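PDB 7C6C: chitosanase from Bacillus subtilis subsp. subtilis str. 168, which hydrolyses internal beta-(1->4) linkages between D-glucosamine residues of partly acetylated chitosan and probably helps in defence against fungi by degrading their cell walls. Local coordinates for residues S16-G21 with V208-V213; V144-D149 with D202-S207. All coordinates share one frame; numbering follows the deposited sequence. Where two conformers were deposited one is given.

Contact 1: residues S16-G21 with V208-V213; sequences SIFENG and VARVDV. With LMR ((2S)-2-hydroxybutanedioic acid), chain B.
Arg210 sets off with CG between its backbone N and carbonyl carbon (chi1 71°), and a bend at chi3 (-71°) lays its guanidinium beside Phe18 and Glu19. Phe18 has CG trans to its carbonyl carbon, which turns the ring toward helix 209-219. Arg210 CB sits over the ring centre, 3.4 Å from Phe18 CG, in a CH-pi contact. Farther out, the guanidinium lays one face on Phe18 CB. Val213 closes on the far part of the ring, with its CB 3.7 Å from Phe18 CE1. Here segments 16-20 and 209-213, on helix 5-20 and helix 209-219 of the GH46 fold (lysozyme clan), run nearly antiparallel. Glu19, the predicted proton donor, is modelled in two conformers; the bonds given hold for one. In it, Arg210 NH2 gives a fairly straight hydrogen bond of 2.9 Å to the anti lone pair of Glu19 OE2. A weak second bond comes from Arg210 NH1. Water 1 accepts from Arg210 NH1 and gives a weak bond to Glu19 OE2. Arg210 NH2 also pairs with Asp142, so the arginine links Glu19 to helix 134-147. On another side of helix 209-219, Ala209 and Asp212 border the malate, Asp212 OD2 lying 3.5 Å from its C3.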
ATOM      1  N   SER A  16      -8.252   0.154  -0.219  1.00  9.51           N
ATOM      2  CA  SER A  16      -8.914   1.404  -0.563  1.00  9.65           C
ATOM      3  C   SER A  16      -9.639   2.002   0.642  1.00  9.38           C
ATOM      4  O   SER A  16      -9.630   3.224   0.834  1.00 10.03           O
ATOM      5  CB  SER A  16      -9.864   1.161  -1.731  1.00  9.91           C
ATOM      6  OG  SER A  16     -10.434   2.368  -2.202  1.00 10.12           O
ATOM      7  N   ILE A  17     -10.280   1.167   1.467  1.00  9.61           N
ATOM      8  CA  ILE A  17     -10.870   1.673   2.704  1.00  9.75           C
ATOM      9  C   ILE A  17      -9.788   2.293   3.577  1.00 10.03           C
ATOM     10  O   ILE A  17      -9.938   3.405   4.105  1.00 10.67           O
ATOM     11  CB  ILE A  17     -11.601   0.551   3.460  1.00 10.77           C
ATOM     12  CG1 ILE A  17     -12.840   0.099   2.686  1.00 10.83           C
ATOM     13  CG2 ILE A  17     -11.950   1.013   4.880  1.00 11.53           C
ATOM     14  CD1 ILE A  17     -13.413  -1.213   3.200  1.00 12.30           C
ATOM     15  N   PHE A  18      -8.675   1.573   3.742  1.00  9.74           N
ATOM     16  CA  PHE A  18      -7.623   2.034   4.639  1.00 10.18           C
ATOM     17  C   PHE A  18      -6.999   3.333   4.153  1.00 11.10           C
ATOM     18  O   PHE A  18      -6.620   4.177   4.967  1.00 12.91           O
ATOM     19  CB  PHE A  18      -6.544   0.960   4.794  1.00 10.56           C
ATOM     20  CG  PHE A  18      -7.068  -0.394   5.197  1.00 10.23           C
ATOM     21  CD1 PHE A  18      -8.209  -0.534   5.992  1.00 10.82           C
ATOM     22  CD2 PHE A  18      -6.407  -1.537   4.780  1.00 10.75           C
ATOM     23  CE1 PHE A  18      -8.670  -1.801   6.358  1.00 11.33           C
ATOM     24  CE2 PHE A  18      -6.861  -2.800   5.140  1.00 10.83           C
ATOM     25  CZ  PHE A  18      -7.993  -2.930   5.928  1.00 11.21           C
ATOM     26  N   GLU A  19      -6.896   3.521   2.841  1.00 10.95           N
ATOM     27  CA  GLU A  19      -6.256   4.709   2.286  0.61 11.72           C
ATOM     28  C   GLU A  19      -7.215   5.887   2.160  1.00 11.31           C
ATOM     29  O   GLU A  19      -6.830   7.032   2.422  1.00 13.17           O
ATOM     30  CB  GLU A  19      -5.657   4.394   0.909  0.61 13.91           C
ATOM     31  CG  GLU A  19      -4.674   3.234   0.904  0.61 15.72           C
ATOM     32  CD  GLU A  19      -3.309   3.615   1.434  0.61 17.52           C
ATOM     33  OE1 GLU A  19      -2.743   4.618   0.953  0.61 17.98           O
ATOM     34  OE2 GLU A  19      -2.808   2.915   2.339  0.61 19.22           O
ATOM     35  N   ASN A  20      -8.455   5.630   1.747  1.00 10.57           N
ATOM     36  CA  ASN A  20      -9.354   6.698   1.345  1.00 11.29           C
ATOM     37  C   ASN A  20     -10.764   6.597   1.902  1.00 11.35           C
ATOM     38  O   ASN A  20     -11.596   7.436   1.554  1.00 12.66           O
ATOM     39  CB  ASN A  20      -9.439   6.782  -0.188  1.00 12.57           C
ATOM     40  CG  ASN A  20      -8.098   7.055  -0.832  1.00 12.30           C
ATOM     41  OD1 ASN A  20      -7.513   6.174  -1.458  1.00 13.08           O
ATOM     42  ND2 ASN A  20      -7.602   8.278  -0.677  1.00 13.77           N
ATOM     43  N   GLY A  21     -11.072   5.598   2.727  1.00 11.34           N
ATOM     44  CA  GLY A  21     -12.392   5.547   3.327  1.00 12.43           C
ATOM     45  C   GLY A  21     -13.497   5.190   2.360  1.00 12.04           C
ATOM     46  O   GLY A  21     -14.651   5.575   2.576  1.00 13.57           O
ATOM     47  N   VAL A 208      -3.628   2.466  12.444  1.00 15.01           N
ATOM     48  CA  VAL A 208      -3.536   1.145  13.060  1.00 15.72           C
ATOM     49  C   VAL A 208      -4.827   0.355  12.937  1.00 14.92           C
ATOM     50  O   VAL A 208      -4.798  -0.875  13.019  1.00 15.40           O
ATOM     51  CB  VAL A 208      -3.072   1.223  14.534  1.00 17.32           C
ATOM     52  CG1 VAL A 208      -1.672   1.790  14.617  1.00 19.59           C
ATOM     53  CG2 VAL A 208      -4.054   2.044  15.368  1.00 17.64           C
ATOM     54  N   ALA A 209      -5.963   1.028  12.739  1.00 14.25           N
ATOM     55  CA  ALA A 209      -7.228   0.309  12.631  1.00 14.64           C
ATOM     56  C   ALA A 209      -7.212  -0.712  11.499  1.00 13.15           C
ATOM     57  O   ALA A 209      -7.947  -1.700  11.563  1.00 13.93           O
ATOM     58  CB  ALA A 209      -8.396   1.280  12.460  1.00 16.53           C
ATOM     59  N   ARG A 210      -6.400  -0.498  10.457  1.00 12.16           N
ATOM     60  CA  ARG A 210      -6.365  -1.472   9.368  1.00 11.44           C
ATOM     61  C   ARG A 210      -5.892  -2.833   9.854  1.00 11.62           C
ATOM     62  O   ARG A 210      -6.345  -3.866   9.344  1.00 12.03           O
ATOM     63  CB  ARG A 210      -5.528  -0.955   8.191  1.00 11.10           C
ATOM     64  CG  ARG A 210      -4.026  -0.897   8.421  1.00 11.96           C
ATOM     65  CD  ARG A 210      -3.397   0.214   7.596  1.00 11.79           C
ATOM     66  NE  ARG A 210      -3.370  -0.086   6.166  1.00 11.65           N
ATOM     67  CZ  ARG A 210      -3.124   0.833   5.236  1.00 11.44           C
ATOM     68  NH1 ARG A 210      -2.947   2.098   5.595  1.00 13.10           N
ATOM     69  NH2 ARG A 210      -3.062   0.500   3.955  1.00 11.70           N
ATOM     70  N   VAL A 211      -5.005  -2.856  10.851  1.00 12.23           N
ATOM     71  CA  VAL A 211      -4.569  -4.128  11.420  1.00 13.22           C
ATOM     72  C   VAL A 211      -5.750  -4.865  12.042  1.00 12.60           C
ATOM     73  O   VAL A 211      -5.915  -6.077  11.852  1.00 13.22           O
ATOM     74  CB  VAL A 211      -3.424  -3.911  12.429  1.00 15.00           C
ATOM     75  CG1 VAL A 211      -3.116  -5.214  13.152  1.00 16.21           C
ATOM     76  CG2 VAL A 211      -2.187  -3.391  11.718  1.00 16.51           C
ATOM     77  N   ASP A 212      -6.607  -4.144  12.773  1.00 12.84           N
ATOM     78  CA  ASP A 212      -7.754  -4.794  13.399  1.00 14.03           C
ATOM     79  C   ASP A 212      -8.796  -5.224  12.374  1.00 12.55           C
ATOM     80  O   ASP A 212      -9.439  -6.262  12.558  1.00 13.21           O
ATOM     81  CB  ASP A 212      -8.376  -3.897  14.467  1.00 17.13           C
ATOM     82  CG  ASP A 212      -9.298  -4.663  15.394  1.00 20.26           C
ATOM     83  OD1 ASP A 212      -8.828  -5.623  16.048  1.00 21.73           O
ATOM     84  OD2 ASP A 212     -10.493  -4.318  15.466  1.00 22.68           O
ATOM     85  N   VAL A 213      -8.985  -4.460  11.296  1.00 11.53           N
ATOM     86  CA  VAL A 213      -9.913  -4.895  10.253  1.00 11.64           C
ATOM     87  C   VAL A 213      -9.451  -6.220   9.662  1.00 10.53           C
ATOM     88  O   VAL A 213     -10.244  -7.152   9.468  1.00 10.68           O
ATOM     89  CB  VAL A 213     -10.074  -3.806   9.175  1.00 12.24           C
ATOM     90  CG1 VAL A 213     -10.876  -4.342   7.998  1.00 12.41           C
ATOM     91  CG2 VAL A 213     -10.744  -2.576   9.758  1.00 13.49           C
TER
HETATM   92  C1  LMR B 301     -13.177  -1.359  16.342  1.00 33.89           C
HETATM   93  O1A LMR B 301     -13.909  -0.930  15.426  1.00 32.20           O
HETATM   94  O1B LMR B 301     -13.462  -2.371  17.016  1.00 34.66           O
HETATM   95  C2  LMR B 301     -11.906  -0.630  16.663  1.00 33.46           C
HETATM   96  O2  LMR B 301     -11.376  -1.154  17.887  1.00 34.59           O
HETATM   97  C3  LMR B 301     -10.876  -0.813  15.549  1.00 31.44           C
HETATM   98  C4  LMR B 301     -11.245  -0.010  14.319  1.00 29.41           C
HETATM   99  O4A LMR B 301     -11.420   1.224  14.442  1.00 28.29           O
HETATM  100  O4B LMR B 301     -11.355  -0.604  13.220  1.00 28.95           O
HETATM  101  O   HOH W   1      -2.859   4.989   4.406  1.00 42.17           O

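Contact 2: residues V144-D149 with D202-S207; sequences VIQHGD and DEWRES
Ser207 OG accepts a hydrogen bond from Gln146 NE2 across the contact (2.9 Å, 167°) and donates its own proton to Trp204 O at 2.7 Å. Trp204 O takes a second bond from Ser207 N (2.9 Å). The hydroxyl oxygen lies close to the amide plane of Gln146. Gln146 gets there on an extended chain, with CG opposite its backbone N (chi1 178°). The side chains of Gln146 and Trp204 run alongside each other, pointing opposite ways. Gln146 NE2 comes over one face of the indole, 3.4 Å from Trp204 CD1, with the amide and ring planes inclined at 63°. Gln146 OE1 is held by Arg188, so both ends of the amide are engaged and its rotation is fixed. His147 meets the six-membered ring of Trp204 obliquely, its ND1 3.6 Å from Trp204 CH2. His147 ND1 is bonded to the backbone O of Asp154, and His147 NE2 to Arg188 NE. At the indole edge, water 2 accepts from Trp204 NE1 at 3.0 Å and donates to Gln146 O at 2.7 Å. The contact joins the C-terminal end of helix 134-147 to the end of helix 201-205. Gln146 stands close to Glu19, the predicted proton donor, and Trp204 close to Asp35, the nucleophile by similarity, consistent with a place in the second shell of the GH46 catalytic site.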
ATOM      1  N   VAL A 144       2.912  -3.872   1.958  1.00 11.52           N
ATOM      2  CA  VAL A 144       3.936  -3.267   1.111  1.00 11.97           C
ATOM      3  C   VAL A 144       3.479  -1.912   0.587  1.00 11.68           C
ATOM      4  O   VAL A 144       4.295  -1.001   0.411  1.00 12.17           O
ATOM      5  CB  VAL A 144       4.413  -4.232   0.004  1.00 12.74           C
ATOM      6  CG1 VAL A 144       3.382  -4.369  -1.102  1.00 13.42           C
ATOM      7  CG2 VAL A 144       5.746  -3.767  -0.577  1.00 14.07           C
ATOM      8  N   ILE A 145       2.177  -1.741   0.362  1.00 11.34           N
ATOM      9  CA  ILE A 145       1.675  -0.458  -0.113  1.00 11.62           C
ATOM     10  C   ILE A 145       1.923   0.631   0.920  1.00 11.79           C
ATOM     11  O   ILE A 145       2.326   1.748   0.575  1.00 13.75           O
ATOM     12  CB  ILE A 145       0.194  -0.570  -0.520  1.00 12.12           C
ATOM     13  CG1 ILE A 145       0.073  -1.322  -1.849  1.00 13.03           C
ATOM     14  CG2 ILE A 145      -0.441   0.811  -0.613  1.00 12.79           C
ATOM     15  CD1 ILE A 145      -1.320  -1.729  -2.191  1.00 13.62           C
ATOM     16  N   GLN A 146       1.702   0.328   2.202  1.00 11.20           N
ATOM     17  CA  GLN A 146       1.903   1.350   3.223  1.00 11.18           C
ATOM     18  C   GLN A 146       3.372   1.488   3.617  1.00 11.71           C
ATOM     19  O   GLN A 146       3.874   2.608   3.771  1.00 12.50           O
ATOM     20  CB  GLN A 146       1.045   1.065   4.454  1.00 12.13           C
ATOM     21  CG  GLN A 146       1.265   2.092   5.555  1.00 12.84           C
ATOM     22  CD  GLN A 146       0.304   1.948   6.725  1.00 12.58           C
ATOM     23  OE1 GLN A 146      -0.088   0.841   7.098  1.00 13.53           O
ATOM     24  NE2 GLN A 146      -0.048   3.072   7.336  1.00 14.45           N
ATOM     25  N   HIS A 147       4.077   0.371   3.784  1.00 11.54           N
ATOM     26  CA  HIS A 147       5.407   0.386   4.378  1.00 12.05           C
ATOM     27  C   HIS A 147       6.532   0.465   3.357  1.00 12.75           C
ATOM     28  O   HIS A 147       7.665   0.796   3.728  1.00 13.54           O
ATOM     29  CB  HIS A 147       5.597  -0.864   5.243  1.00 12.43           C
ATOM     30  CG  HIS A 147       4.681  -0.922   6.422  1.00 12.47           C
ATOM     31  ND1 HIS A 147       5.100  -0.650   7.710  1.00 13.18           N
ATOM     32  CD2 HIS A 147       3.364  -1.222   6.509  1.00 12.79           C
ATOM     33  CE1 HIS A 147       4.076  -0.785   8.535  1.00 13.08           C
ATOM     34  NE2 HIS A 147       3.010  -1.130   7.832  1.00 12.77           N
ATOM     35  N   GLY A 148       6.254   0.170   2.092  1.00 13.21           N
ATOM     36  CA  GLY A 148       7.283   0.111   1.076  1.00 13.95           C
ATOM     37  C   GLY A 148       8.082  -1.178   1.133  1.00 15.28           C
ATOM     38  O   GLY A 148       8.050  -1.926   2.108  1.00 15.47           O
ATOM     39  N   ASP A 149       8.835  -1.427   0.060  1.00 16.18           N
ATOM     40  CA  ASP A 149       9.698  -2.602  -0.053  1.00 18.48           C
ATOM     41  C   ASP A 149      11.178  -2.232   0.039  1.00 18.80           C
ATOM     42  O   ASP A 149      12.022  -2.823  -0.635  1.00 19.17           O
ATOM     43  CB  ASP A 149       9.407  -3.370  -1.342  1.00 19.92           C
ATOM     44  CG  ASP A 149       9.967  -4.789  -1.333  1.00 21.87           C
ATOM     45  OD1 ASP A 149      10.183  -5.356  -0.242  1.00 22.00           O
ATOM     46  OD2 ASP A 149      10.195  -5.339  -2.432  1.00 24.37           O
ATOM     47  N   ASP A 202       2.712  10.413  13.113  1.00 18.17           N
ATOM     48  CA  ASP A 202       1.335  10.898  13.217  1.00 18.80           C
ATOM     49  C   ASP A 202       0.415  10.145  12.267  1.00 18.09           C
ATOM     50  O   ASP A 202      -0.662   9.681  12.660  1.00 19.27           O
ATOM     51  CB  ASP A 202       1.270  12.396  12.903  1.00 20.35           C
ATOM     52  CG  ASP A 202       1.683  13.272  14.067  1.00 22.28           C
ATOM     53  OD1 ASP A 202       1.991  12.749  15.159  1.00 23.01           O
ATOM     54  OD2 ASP A 202       1.701  14.507  13.876  1.00 22.69           O
ATOM     55  N   GLU A 203       0.822  10.020  11.006  1.00 16.26           N
ATOM     56  CA  GLU A 203      -0.036   9.371  10.026  1.00 16.48           C
ATOM     57  C   GLU A 203      -0.188   7.885  10.319  1.00 15.55           C
ATOM     58  O   GLU A 203      -1.294   7.337  10.226  1.00 16.41           O
ATOM     59  CB  GLU A 203       0.513   9.609   8.619  1.00 18.34           C
ATOM     60  CG  GLU A 203      -0.393   9.090   7.513  1.00 21.41           C
ATOM     61  CD  GLU A 203      -1.702   9.864   7.391  1.00 23.64           C
ATOM     62  OE1 GLU A 203      -1.780  11.017   7.863  1.00 24.43           O
ATOM     63  OE2 GLU A 203      -2.667   9.304   6.830  1.00 25.41           O
ATOM     64  N   TRP A 204       0.900   7.216  10.702  1.00 14.16           N
ATOM     65  CA  TRP A 204       0.828   5.771  10.874  1.00 14.46           C
ATOM     66  C   TRP A 204       0.058   5.395  12.134  1.00 14.53           C
ATOM     67  O   TRP A 204      -0.672   4.399  12.146  1.00 14.67           O
ATOM     68  CB  TRP A 204       2.225   5.162  10.858  1.00 13.47           C
ATOM     69  CG  TRP A 204       2.737   4.961   9.469  1.00 12.14           C
ATOM     70  CD1 TRP A 204       2.207   5.468   8.313  1.00 12.50           C
ATOM     71  CD2 TRP A 204       3.861   4.171   9.086  1.00 12.41           C
ATOM     72  NE1 TRP A 204       2.946   5.044   7.235  1.00 12.58           N
ATOM     73  CE2 TRP A 204       3.965   4.242   7.685  1.00 12.26           C
ATOM     74  CE3 TRP A 204       4.795   3.407   9.800  1.00 13.05           C
ATOM     75  CZ2 TRP A 204       4.966   3.581   6.977  1.00 12.75           C
ATOM     76  CZ3 TRP A 204       5.779   2.744   9.098  1.00 14.11           C
ATOM     77  CH2 TRP A 204       5.868   2.844   7.700  1.00 13.15           C
ATOM     78  N   ARG A 205       0.165   6.210  13.175  1.00 15.89           N
ATOM     79  CA  ARG A 205      -0.572   5.940  14.403  1.00 17.59           C
ATOM     80  C   ARG A 205      -2.076   5.997  14.128  1.00 18.57           C
ATOM     81  O   ARG A 205      -2.844   5.247  14.712  1.00 19.52           O
ATOM     82  CB  ARG A 205      -0.158   6.909  15.519  1.00 19.90           C
ATOM     83  CG  ARG A 205       1.103   6.461  16.246  1.00 22.54           C
ATOM     84  CD  ARG A 205       1.692   7.515  17.183  1.00 26.59           C
ATOM     85  NE  ARG A 205       3.017   7.094  17.641  1.00 30.55           N
ATOM     86  CZ  ARG A 205       3.996   7.913  18.020  1.00 33.87           C
ATOM     87  NH1 ARG A 205       5.159   7.412  18.409  1.00 35.29           N
ATOM     88  NH2 ARG A 205       3.821   9.226  18.031  1.00 35.24           N
ATOM     89  N   GLU A 206      -2.486   6.879  13.222  1.00 19.31           N
ATOM     90  CA  GLU A 206      -3.888   7.006  12.855  1.00 20.85           C
ATOM     91  C   GLU A 206      -4.359   5.905  11.917  1.00 18.45           C
ATOM     92  O   GLU A 206      -5.551   5.860  11.601  1.00 19.41           O
ATOM     93  CB  GLU A 206      -4.145   8.376  12.219  1.00 26.36           C
ATOM     94  CG  GLU A 206      -4.624   9.428  13.204  1.00 31.39           C
ATOM     95  CD  GLU A 206      -5.946   9.055  13.852  1.00 35.53           C
ATOM     96  OE1 GLU A 206      -5.935   8.644  15.032  1.00 37.12           O
ATOM     97  OE2 GLU A 206      -6.996   9.167  13.181  1.00 37.37           O
ATOM     98  N   SER A 207      -3.461   5.025  11.473  1.00 15.74           N
ATOM     99  CA  SER A 207      -3.780   3.981  10.509  1.00 14.81           C
ATOM    100  C   SER A 207      -3.865   2.596  11.134  1.00 14.19           C
ATOM    101  O   SER A 207      -4.150   1.632  10.415  1.00 14.05           O
ATOM    102  CB  SER A 207      -2.729   3.955   9.395  1.00 15.15           C
ATOM    103  OG  SER A 207      -1.552   3.301   9.831  1.00 15.98           O
TER
HETATM  104  O   HOH W   2       2.762   5.066   4.203  1.00 17.46           O

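Contact 1 is buried, while contact 2 is partly buried, and their centres lie about 10 Å apart. They share a neighbourhood: helix 201-205 leads directly into helix 209-219, and Arg210 CD packs against Gln146 OE1 at 3.4 Å. Helix 134-147 supplies one side of contact 2 and also Asp142, which pairs with the arginine of contact 1. Arg188 approaches both, lying near Arg210 and bonding to Gln146 and His147. The chemistry differs. Contact 1 combines a salt bridge with apolar packing on a phenylalanine. Contact 2 has no salt bridge across it and relies on neutral hydrogen bonds, a water bridge and an indole.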